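Local coordinates for uncharacterized protein (Escherichia coli O157:H7, PDB 4ZV9) that is of unknown function but, as a dienelactone hydrolase family member with an alpha/beta-hydrolase fold, probably hydrolyses a lactone or related ester, at residues P151-Q156 with V206-H211; P168-F173 with E199-P204; F13-T18 with L32-K37; I71-D76 with E112-Y117. All coordinates share one frame; numbering follows the deposited sequence.

Interaction 1 (P151-Q156 with V206-H211); sequences PFYGRQ and VNHGFH
H208 holds CG anti to its backbone N (chi1 -171°), which brings the imidazole over to Y153, while F210 keeps CG in the crowded position between N and the carbonyl carbon and so offers a ring face to the same tyrosine. Both histidine and phenylalanine lie on a type II beta turn, N207 to F210, in the loop that follows strand 198-203 of an alpha/beta-hydrolase fold. With ND1 of H208 bonded to D177, the site is consistent with the His-Asp pair of a Cys-His-Asp catalytic triad, as in dienelactone hydrolases, for which C130, modified here by a hydroxyethylthio group, would be the nucleophile.

The Y153 ring is wedged into this turn. G209 N lies over one face, near the rim and 3.3 Å from Y153 CE1, and the opposite face carries CB of the preceding F152 over its centre. Towards H208 the planes are oblique, with Y153 CD1 above the middle of the imidazole, 4.1 Å from H208 CG. On its other flank Y153 makes an edge-to-face contact with F210, planes at 68°, where Y153 CE2 comes within 3.6 Å of F210 CE2. These three rings form an aromatic cluster, with Y153 and F210 buried. Backbone joins in as well: the carbonyl O of Y153 is 3.1 Å from H208 CE1, beside the atom held by D177. At the far tip, Y153 OH accepts a hydrogen bond from H211 N at 3.1 Å (152° at the hydrogen), with H211 CB packed 3.2 Å from that same OH.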
# COMPACT_ATOMS: atom_id res chain seq x y z
N PRO A 151 2.48 2.04 6.06
CA PRO A 151 1.65 3.18 5.70
C PRO A 151 2.44 4.46 5.44
O PRO A 151 3.26 4.86 6.29
CB PRO A 151 0.75 3.37 6.93
CG PRO A 151 1.53 2.79 8.05
CD PRO A 151 2.23 1.61 7.45
N PHE A 152 2.22 5.08 4.28
CA PHE A 152 2.78 6.39 3.99
C PHE A 152 1.70 7.44 4.28
O PHE A 152 0.62 7.42 3.66
CB PHE A 152 3.18 6.53 2.54
CG PHE A 152 4.47 5.85 2.16
CD1 PHE A 152 4.53 4.48 2.02
CD2 PHE A 152 5.58 6.60 1.81
CE1 PHE A 152 5.70 3.86 1.61
CE2 PHE A 152 6.74 5.99 1.40
CZ PHE A 152 6.81 4.61 1.31
N TYR A 153 2.02 8.36 5.18
CA TYR A 153 1.15 9.50 5.54
C TYR A 153 -0.33 9.19 5.42
O TYR A 153 -1.05 9.83 4.66
CB TYR A 153 1.54 10.78 4.77
CG TYR A 153 2.09 10.54 3.38
CD1 TYR A 153 1.25 10.28 2.30
CD2 TYR A 153 3.45 10.63 3.14
CE1 TYR A 153 1.77 10.10 1.02
CE2 TYR A 153 3.97 10.45 1.88
CZ TYR A 153 3.13 10.18 0.82
OH TYR A 153 3.69 9.98 -0.41
N GLY A 154 -0.77 8.22 6.22
CA GLY A 154 -2.16 7.78 6.25
C GLY A 154 -2.77 7.74 7.63
O GLY A 154 -2.06 7.80 8.65
N ARG A 155 -4.09 7.65 7.66
CA ARG A 155 -4.84 7.58 8.92
C ARG A 155 -4.35 6.47 9.84
O ARG A 155 -4.10 5.35 9.41
CB ARG A 155 -6.34 7.39 8.69
CG ARG A 155 -7.14 8.69 8.77
CD ARG A 155 -8.60 8.51 8.34
NE ARG A 155 -9.17 7.30 8.90
CZ ARG A 155 -10.35 6.79 8.55
NH1 ARG A 155 -11.10 7.37 7.61
NH2 ARG A 155 -10.77 5.68 9.13
N GLN A 156 -4.28 6.78 11.12
CA GLN A 156 -3.80 5.86 12.13
C GLN A 156 -4.83 4.75 12.36
O GLN A 156 -5.98 4.88 11.97
CB GLN A 156 -3.58 6.62 13.44
CG GLN A 156 -2.98 8.02 13.31
CD GLN A 156 -1.62 8.06 12.64
OE1 GLN A 156 -1.00 7.04 12.38
NE2 GLN A 156 -1.14 9.27 12.40
N VAL A 206 8.83 18.51 4.51
CA VAL A 206 8.00 18.04 3.40
C VAL A 206 6.57 17.84 3.87
O VAL A 206 6.28 17.78 5.08
CB VAL A 206 8.52 16.73 2.77
CG1 VAL A 206 9.91 16.94 2.19
CG2 VAL A 206 8.53 15.59 3.78
N ASN A 207 5.68 17.69 2.90
CA ASN A 207 4.27 17.51 3.18
C ASN A 207 3.78 16.16 2.69
O ASN A 207 4.49 15.39 2.07
CB ASN A 207 3.49 18.64 2.49
CG ASN A 207 2.34 19.16 3.34
OD1 ASN A 207 1.70 18.41 4.09
ND2 ASN A 207 2.12 20.46 3.27
N HIS A 208 2.54 15.87 3.02
CA HIS A 208 1.85 14.68 2.55
C HIS A 208 2.02 14.57 1.05
O HIS A 208 2.05 15.59 0.36
CB HIS A 208 0.40 15.04 2.86
CG HIS A 208 -0.62 13.96 2.70
ND1 HIS A 208 -1.19 13.28 3.76
CD2 HIS A 208 -1.29 13.56 1.60
CE1 HIS A 208 -2.10 12.45 3.31
NE2 HIS A 208 -2.18 12.59 2.00
N GLY A 209 2.16 13.34 0.55
CA GLY A 209 2.32 13.10 -0.88
C GLY A 209 3.75 13.23 -1.38
O GLY A 209 3.97 13.24 -2.60
N PHE A 210 4.73 13.29 -0.48
CA PHE A 210 6.13 13.53 -0.90
C PHE A 210 6.73 12.42 -1.76
O PHE A 210 7.70 12.66 -2.47
CB PHE A 210 7.08 13.88 0.27
CG PHE A 210 7.31 12.76 1.24
CD1 PHE A 210 8.19 11.72 0.93
CD2 PHE A 210 6.70 12.76 2.48
CE1 PHE A 210 8.42 10.69 1.83
CE2 PHE A 210 6.94 11.74 3.39
CZ PHE A 210 7.80 10.70 3.06
N HIS A 211 6.17 11.22 -1.69
CA HIS A 211 6.64 10.12 -2.53
C HIS A 211 6.01 10.16 -3.93
O HIS A 211 6.51 9.51 -4.86
CB HIS A 211 6.31 8.79 -1.88
CG HIS A 211 6.90 7.61 -2.59
ND1 HIS A 211 6.19 6.86 -3.49
CD2 HIS A 211 8.14 7.07 -2.54
CE1 HIS A 211 6.97 5.90 -3.97
NE2 HIS A 211 8.16 6.01 -3.40

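Interaction 2 (P168-F173 with E199-P204); sequences PLLLHF and EAYIYP
Y203 leaves its strand with CG anti to the carbonyl carbon, and its ring then runs beside H172, the two side chains pointing the same way. Y203 CB starts 3.8 Å from F173 O. Y203 CD1 comes closer to that oxygen, 3.2 Å from F173 O, which lies in the plane of the ring at its edge and also accepts the bond from Y203 N. One atom further on, Y203 CE1 packs 3.8 Å from H172 CB, and Y203 CE1 and CZ are both 3.6 Å from H172 ND1. At the tip, Y203 OH and H172 ND1 share a hydrogen bond of 2.8 Å; the rings meet rim to rim, planes at 45°. The imidazole is fixed at both nitrogens, because NE2 is bonded to T230, while Y203 OH has a second partner in R229.

On the face of the sheet that carries H172, CD1 of L170 abuts the edge of the Y201 ring, in its plane and 3.6 Å from Y201 CE2. Y201 OH donates to E199 OE1 (2.7 Å), reaching it from above the carboxylate plane, and R229 makes a cation-pi contact with Y201. L171, A200, F173 and I202 occupy the other face, where F173 CB meets I202 CG1 at 4.1 Å. Between the strands E199 and Y201 each bond to two residues opposite, and all five backbone bonds run nearly along the C=O axes. Helix 184-193, which lies between the two strands in sequence, packs on the L171 and A200 face, as in the parallel beta-alpha-beta crossovers of the alpha/beta-hydrolase fold.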
# COMPACT_ATOMS: atom_id res chain seq x y z
N PRO A 168 4.61 -6.20 11.81
CA PRO A 168 5.58 -5.12 12.05
C PRO A 168 5.26 -3.92 11.17
O PRO A 168 5.07 -4.07 9.96
CB PRO A 168 6.91 -5.74 11.64
CG PRO A 168 6.72 -7.20 11.87
CD PRO A 168 5.29 -7.48 11.52
N LEU A 169 5.19 -2.75 11.80
CA LEU A 169 4.78 -1.50 11.12
C LEU A 169 5.93 -0.56 10.85
O LEU A 169 6.72 -0.26 11.75
CB LEU A 169 3.80 -0.75 12.02
CG LEU A 169 2.37 -1.25 12.09
CD1 LEU A 169 1.69 -0.62 13.30
CD2 LEU A 169 1.65 -0.88 10.81
N LEU A 170 6.01 -0.08 9.61
CA LEU A 170 6.97 0.94 9.24
C LEU A 170 6.12 2.12 8.81
O LEU A 170 5.46 2.06 7.78
CB LEU A 170 7.89 0.49 8.11
CG LEU A 170 8.81 1.58 7.54
CD1 LEU A 170 9.77 2.13 8.59
CD2 LEU A 170 9.58 1.03 6.36
N LEU A 171 6.15 3.20 9.59
CA LEU A 171 5.31 4.35 9.28
C LEU A 171 6.12 5.57 8.81
O LEU A 171 7.11 5.95 9.43
CB LEU A 171 4.45 4.74 10.49
CG LEU A 171 3.66 3.59 11.11
CD1 LEU A 171 4.39 3.02 12.32
CD2 LEU A 171 2.28 4.04 11.55
N HIS A 172 5.70 6.14 7.68
CA HIS A 172 6.34 7.33 7.13
C HIS A 172 5.40 8.52 7.27
O HIS A 172 4.27 8.49 6.76
CB HIS A 172 6.66 7.14 5.66
CG HIS A 172 7.48 5.93 5.36
ND1 HIS A 172 8.83 5.85 5.64
CD2 HIS A 172 7.15 4.75 4.78
CE1 HIS A 172 9.29 4.67 5.26
NE2 HIS A 172 8.29 3.99 4.73
N PHE A 173 5.86 9.57 7.94
CA PHE A 173 5.06 10.78 8.12
C PHE A 173 5.80 12.00 7.57
O PHE A 173 7.02 12.07 7.63
CB PHE A 173 4.77 11.03 9.60
CG PHE A 173 3.96 9.96 10.26
CD1 PHE A 173 2.62 9.78 9.92
CD2 PHE A 173 4.50 9.16 11.25
CE1 PHE A 173 1.86 8.81 10.54
CE2 PHE A 173 3.74 8.20 11.89
CZ PHE A 173 2.42 8.02 11.54
N GLU A 199 8.57 1.00 13.52
CA GLU A 199 9.55 2.08 13.36
C GLU A 199 8.78 3.19 12.66
O GLU A 199 8.00 2.92 11.75
CB GLU A 199 10.77 1.68 12.52
CG GLU A 199 11.72 0.73 13.22
CD GLU A 199 12.98 0.45 12.41
OE1 GLU A 199 13.25 1.16 11.42
OE2 GLU A 199 13.71 -0.49 12.78
N ALA A 200 8.97 4.42 13.12
CA ALA A 200 8.28 5.55 12.52
C ALA A 200 9.27 6.64 12.22
O ALA A 200 10.19 6.88 12.99
CB ALA A 200 7.19 6.07 13.45
N TYR A 201 9.09 7.28 11.07
CA TYR A 201 9.98 8.34 10.64
C TYR A 201 9.18 9.55 10.21
O TYR A 201 8.19 9.44 9.49
CB TYR A 201 10.86 7.87 9.49
CG TYR A 201 11.76 6.74 9.89
CD1 TYR A 201 12.97 7.00 10.55
CD2 TYR A 201 11.41 5.42 9.65
CE1 TYR A 201 13.80 5.96 10.94
CE2 TYR A 201 12.23 4.38 10.03
CZ TYR A 201 13.42 4.65 10.68
OH TYR A 201 14.23 3.62 11.07
N ILE A 202 9.62 10.72 10.69
CA ILE A 202 9.01 11.98 10.30
C ILE A 202 10.03 12.67 9.42
O ILE A 202 11.13 12.97 9.86
CB ILE A 202 8.66 12.83 11.54
CG1 ILE A 202 7.65 12.07 12.39
CG2 ILE A 202 8.06 14.16 11.11
CD1 ILE A 202 7.45 12.65 13.77
N TYR A 203 9.65 12.95 8.17
CA TYR A 203 10.55 13.54 7.19
C TYR A 203 10.44 15.06 7.28
O TYR A 203 9.36 15.61 7.08
CB TYR A 203 10.21 12.99 5.79
CG TYR A 203 10.44 11.49 5.73
CD1 TYR A 203 9.50 10.61 6.24
CD2 TYR A 203 11.63 10.96 5.23
CE1 TYR A 203 9.72 9.24 6.23
CE2 TYR A 203 11.86 9.60 5.21
CZ TYR A 203 10.91 8.74 5.71
OH TYR A 203 11.13 7.37 5.71
N PRO A 204 11.56 15.74 7.62
CA PRO A 204 11.48 17.19 7.81
C PRO A 204 11.27 18.00 6.54
O PRO A 204 11.68 17.60 5.46
CB PRO A 204 12.83 17.55 8.44
CG PRO A 204 13.76 16.48 7.99
CD PRO A 204 12.93 15.23 7.80

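Interaction 3 (F13-T18 with L32-K37); sequences FAEYIT and LVKPAK
L32 and E15 lie side by side and point the same way from the sheet, with I17 crossing L32 obliquely from the next position along that face. L32 has CG anti to its backbone N (chi1 -179°), which sends CD2 toward the other strand, where L32 CD2 meets I17 CG2 at 4.0 Å and, from a neighbouring direction, E15 OE2 at 4.2 Å. E15 rises with CG in the crowded position between N and the carbonyl carbon, then extends fully, so its carboxylate ends alongside the leucine methyl CD2. K34 is also extended on this face, but its NZ remains 4.3 Å from E15 OE2, too far for a salt bridge; the ammonium is bonded instead to Q119 and Y117. Even so, the nearby positive charge would be expected to steady E15 in its ionised form.

The strands form a beta hairpin, antiparallel, at the edge of the mixed sheet. F13 with K34 and E15 with L32 are hydrogen-bonded pairs, and the A14-V33 pair between them is non-hydrogen-bonded. On the face away from L32, A14 CB touches V33 CG2 at 4.0 Å, and V33 packs on helix 56-67. Three of the four backbone bonds run nearly along the C=O axis; in the fourth, K34 N approaches F13 O from above the carbonyl plane, 29° out of it. F13 O is also taken by a water at 2.7 Å. The same water donates to L32 O at 2.8 Å, bridging the two carbonyls on the side of the sheet where E15, L32 and K34 lie.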
# COMPACT_ATOMS: atom_id res chain seq x y z
N PHE A 13 7.03 -8.55 -15.16
CA PHE A 13 5.94 -9.00 -15.99
C PHE A 13 4.66 -8.46 -15.38
O PHE A 13 4.27 -8.87 -14.28
CB PHE A 13 5.89 -10.53 -16.09
CG PHE A 13 4.69 -11.02 -16.83
CD1 PHE A 13 4.59 -10.85 -18.20
CD2 PHE A 13 3.62 -11.58 -16.16
CE1 PHE A 13 3.47 -11.29 -18.89
CE2 PHE A 13 2.48 -12.01 -16.85
CZ PHE A 13 2.41 -11.86 -18.21
N ALA A 14 3.97 -7.59 -16.12
CA ALA A 14 2.75 -6.94 -15.64
C ALA A 14 1.50 -7.31 -16.44
O ALA A 14 1.56 -7.43 -17.66
CB ALA A 14 2.93 -5.43 -15.70
N GLU A 15 0.39 -7.52 -15.75
CA GLU A 15 -0.88 -7.82 -16.40
C GLU A 15 -2.02 -7.42 -15.50
O GLU A 15 -1.87 -7.40 -14.28
CB GLU A 15 -1.01 -9.31 -16.78
CG GLU A 15 -1.09 -10.26 -15.59
CD GLU A 15 -1.16 -11.73 -15.98
OE1 GLU A 15 -1.53 -12.04 -17.13
OE2 GLU A 15 -0.84 -12.56 -15.10
N TYR A 16 -3.16 -7.09 -16.10
CA TYR A 16 -4.38 -6.83 -15.32
C TYR A 16 -5.05 -8.15 -15.10
O TYR A 16 -5.04 -9.03 -15.97
CB TYR A 16 -5.32 -5.85 -16.04
CG TYR A 16 -4.73 -4.47 -16.15
CD1 TYR A 16 -4.74 -3.60 -15.06
CD2 TYR A 16 -4.15 -4.04 -17.34
CE1 TYR A 16 -4.19 -2.34 -15.15
CE2 TYR A 16 -3.60 -2.78 -17.44
CZ TYR A 16 -3.59 -1.94 -16.33
OH TYR A 16 -3.03 -0.71 -16.45
N ILE A 17 -5.60 -8.32 -13.91
CA ILE A 17 -6.30 -9.54 -13.55
C ILE A 17 -7.59 -9.15 -12.86
O ILE A 17 -7.83 -7.96 -12.60
CB ILE A 17 -5.50 -10.41 -12.56
CG1 ILE A 17 -5.30 -9.70 -11.22
CG2 ILE A 17 -4.16 -10.82 -13.17
CD1 ILE A 17 -4.87 -10.64 -10.10
N THR A 18 -8.40 -10.14 -12.56
CA THR A 18 -9.56 -9.91 -11.70
C THR A 18 -9.45 -10.90 -10.55
O THR A 18 -8.89 -11.98 -10.73
CB THR A 18 -10.91 -10.09 -12.42
OG1 THR A 18 -11.10 -11.46 -12.75
CG2 THR A 18 -10.97 -9.26 -13.71
N LEU A 32 -1.36 -6.66 -11.57
CA LEU A 32 -0.47 -7.63 -10.96
C LEU A 32 0.90 -7.57 -11.64
O LEU A 32 0.98 -7.74 -12.86
CB LEU A 32 -1.05 -9.04 -11.13
CG LEU A 32 -0.27 -10.22 -10.53
CD1 LEU A 32 -0.38 -10.20 -9.03
CD2 LEU A 32 -0.84 -11.54 -11.06
N VAL A 33 1.97 -7.36 -10.87
CA VAL A 33 3.31 -7.32 -11.43
C VAL A 33 4.22 -8.31 -10.71
O VAL A 33 4.30 -8.30 -9.49
CB VAL A 33 3.96 -5.92 -11.33
CG1 VAL A 33 5.17 -5.85 -12.26
CG2 VAL A 33 2.97 -4.83 -11.72
N LYS A 34 4.92 -9.15 -11.48
CA LYS A 34 5.83 -10.17 -10.93
C LYS A 34 7.24 -9.95 -11.44
O LYS A 34 7.43 -9.39 -12.52
CB LYS A 34 5.44 -11.55 -11.45
CG LYS A 34 4.03 -11.99 -11.18
CD LYS A 34 3.71 -13.26 -11.97
CE LYS A 34 2.29 -13.69 -11.66
NZ LYS A 34 1.82 -14.79 -12.54
N PRO A 35 8.25 -10.44 -10.69
CA PRO A 35 9.60 -10.47 -11.23
C PRO A 35 9.56 -11.40 -12.45
O PRO A 35 8.92 -12.45 -12.39
CB PRO A 35 10.43 -11.10 -10.09
CG PRO A 35 9.65 -10.85 -8.85
CD PRO A 35 8.20 -10.85 -9.27
N ALA A 36 10.19 -11.00 -13.55
CA ALA A 36 10.15 -11.79 -14.78
C ALA A 36 10.84 -13.15 -14.64
O ALA A 36 10.42 -14.14 -15.23
CB ALA A 36 10.78 -11.02 -15.93
N LYS A 37 11.91 -13.18 -13.86
CA LYS A 37 12.65 -14.41 -13.64
C LYS A 37 12.39 -14.90 -12.22
O LYS A 37 13.01 -14.42 -11.27
CB LYS A 37 14.15 -14.15 -13.85
CG LYS A 37 15.00 -15.37 -13.59
CD LYS A 37 16.47 -15.12 -13.88
CE LYS A 37 17.32 -16.28 -13.38
NZ LYS A 37 18.76 -16.07 -13.64
O HOH W 1 2.04 -10.28 -13.56

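Interaction 4 (I71-D76 with E112-Y117); sequences IALAPD and EFMQRY
Each of the two aromatic rings of residues 112-117 is met obliquely by one strand methyl: F113 receives CD2 of L73, 4.2 Å from F113 CD2, and Y117 receives CD1 of I71, 4.3 Å from Y117 CD2. F113 also touches I17 on the outer hairpin strand, and Y117 packs on L32 while its OH is bonded to K34. Between the rings lies M114, a selenomethionine modelled in two conformers. In the conformer described, its chain is bent at chi2 (-72°) and chi3 (95°), folding the selenium back over the strand. CG of M114 packs 3.8 Å from L73 CD2, and SE of M114 sits 4.1 Å from both I71 CG2 and L73 CB, resting in the groove between these alternate residues. L73 holds CG anti to its backbone N, which carries CD2 toward the helix. No hydrogen bond crosses the interface; it is wholly apolar packing. The axis of 112-116 passes 10.1 Å from that of strand 71-75, their directions 155° apart; this end of helix 100-116 packs on the central sheet in the layered manner of an alpha/beta-hydrolase fold.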
# COMPACT_ATOMS: atom_id res chain seq x y z
N ILE A 71 5.97 -10.17 -5.68
CA ILE A 71 4.76 -10.12 -6.52
C ILE A 71 3.92 -8.99 -5.96
O ILE A 71 3.57 -9.02 -4.79
CB ILE A 71 3.93 -11.42 -6.49
CG1 ILE A 71 4.77 -12.58 -7.04
CG2 ILE A 71 2.68 -11.24 -7.36
CD1 ILE A 71 4.15 -13.94 -6.81
N ALA A 72 3.58 -8.01 -6.79
CA ALA A 72 2.80 -6.87 -6.35
C ALA A 72 1.41 -6.89 -6.97
O ALA A 72 1.26 -7.17 -8.16
CB ALA A 72 3.52 -5.59 -6.71
N LEU A 73 0.40 -6.62 -6.15
CA LEU A 73 -0.97 -6.51 -6.64
C LEU A 73 -1.54 -5.18 -6.17
O LEU A 73 -1.57 -4.90 -4.97
CB LEU A 73 -1.83 -7.64 -6.12
CG LEU A 73 -3.32 -7.54 -6.46
CD1 LEU A 73 -3.59 -7.47 -7.97
CD2 LEU A 73 -4.06 -8.72 -5.88
N ALA A 74 -1.94 -4.34 -7.13
CA ALA A 74 -2.53 -3.03 -6.87
C ALA A 74 -3.97 -3.04 -7.37
O ALA A 74 -4.21 -2.92 -8.57
CB ALA A 74 -1.73 -1.94 -7.58
N PRO A 75 -4.94 -3.23 -6.46
CA PRO A 75 -6.33 -3.25 -6.91
C PRO A 75 -6.83 -1.90 -7.42
O PRO A 75 -6.30 -0.85 -7.03
CB PRO A 75 -7.10 -3.66 -5.63
CG PRO A 75 -6.11 -4.36 -4.79
CD PRO A 75 -4.82 -3.62 -5.05
N ASP A 76 -7.88 -1.93 -8.23
CA ASP A 76 -8.54 -0.72 -8.70
C ASP A 76 -9.83 -0.46 -7.91
O ASP A 76 -10.88 -1.09 -8.13
CB ASP A 76 -8.86 -0.80 -10.19
CG ASP A 76 -9.32 0.53 -10.75
OD1 ASP A 76 -9.43 1.53 -10.00
OD2 ASP A 76 -9.59 0.56 -11.96
N GLU A 112 -6.01 -11.62 0.86
CA GLU A 112 -6.38 -13.03 0.91
C GLU A 112 -6.06 -13.76 -0.39
O GLU A 112 -5.60 -14.89 -0.36
CB GLU A 112 -7.86 -13.19 1.32
CG GLU A 112 -8.16 -12.67 2.72
CD GLU A 112 -9.60 -12.90 3.16
OE1 GLU A 112 -10.29 -13.77 2.56
OE2 GLU A 112 -10.02 -12.19 4.11
N PHE A 113 -6.32 -13.10 -1.51
CA PHE A 113 -6.04 -13.65 -2.81
C PHE A 113 -4.54 -13.89 -2.98
O PHE A 113 -4.14 -14.94 -3.48
CB PHE A 113 -6.56 -12.71 -3.91
CG PHE A 113 -6.34 -13.21 -5.32
CD1 PHE A 113 -7.14 -14.20 -5.85
CD2 PHE A 113 -5.35 -12.66 -6.10
CE1 PHE A 113 -6.93 -14.66 -7.15
CE2 PHE A 113 -5.13 -13.11 -7.40
CZ PHE A 113 -5.93 -14.10 -7.93
N MSE A 114 -3.71 -12.95 -2.53
CA MSE A 114 -2.26 -13.10 -2.66
C MSE A 114 -1.74 -14.15 -1.69
O MSE A 114 -0.70 -14.75 -1.94
CB MSE A 114 -1.56 -11.75 -2.48
CG MSE A 114 -1.80 -10.81 -3.66
SE MSE A 114 -0.76 -11.51 -5.19
CE MSE A 114 -2.11 -12.58 -6.10
N GLN A 115 -2.45 -14.39 -0.59
CA GLN A 115 -2.07 -15.44 0.37
C GLN A 115 -2.15 -16.82 -0.28
O GLN A 115 -1.33 -17.68 -0.01
CB GLN A 115 -2.98 -15.45 1.61
CG GLN A 115 -2.58 -14.46 2.72
CD GLN A 115 -3.62 -14.26 3.81
OE1 GLN A 115 -4.80 -14.55 3.63
NE2 GLN A 115 -3.21 -13.68 4.93
N ARG A 116 -3.16 -17.00 -1.12
CA ARG A 116 -3.42 -18.28 -1.75
C ARG A 116 -2.91 -18.40 -3.19
O ARG A 116 -3.10 -19.43 -3.83
CB ARG A 116 -4.92 -18.53 -1.74
CG ARG A 116 -5.50 -18.38 -0.34
CD ARG A 116 -7.01 -18.30 -0.34
NE ARG A 116 -7.52 -17.78 0.92
CZ ARG A 116 -8.09 -18.48 1.90
NH1 ARG A 116 -8.26 -19.80 1.81
NH2 ARG A 116 -8.49 -17.84 2.99
N TYR A 117 -2.27 -17.35 -3.69
CA TYR A 117 -1.80 -17.33 -5.07
C TYR A 117 -0.75 -18.43 -5.27
O TYR A 117 0.25 -18.45 -4.55
CB TYR A 117 -1.21 -15.95 -5.39
CG TYR A 117 -0.99 -15.70 -6.87
CD1 TYR A 117 -2.07 -15.49 -7.73
CD2 TYR A 117 0.28 -15.64 -7.40
CE1 TYR A 117 -1.88 -15.25 -9.09
CE2 TYR A 117 0.48 -15.40 -8.75
CZ TYR A 117 -0.60 -15.20 -9.59
OH TYR A 117 -0.38 -14.95 -10.93

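From the N terminus, interaction 3 is the first to close, pairing strands 12-21 and 28-35 as a hairpin. Interaction 4 follows in series, closing the loop between strand 71-75 and the end of helix 100-116; it adjoins interaction 3 because strands 28-35 and 71-75 are sheet neighbours, V33 N lying 2.8 Å from A72 O. Interaction 1 closes a loop of about fifty residues, joining the loop after strand 148-151 to the one before helix 220-237. Nested inside it, interaction 2 pairs strands 169-174 and 198-203. Those two touch through Y153 N and H172 O, 2.7 Å apart, and lie across the chain's centre from interactions 3 and 4.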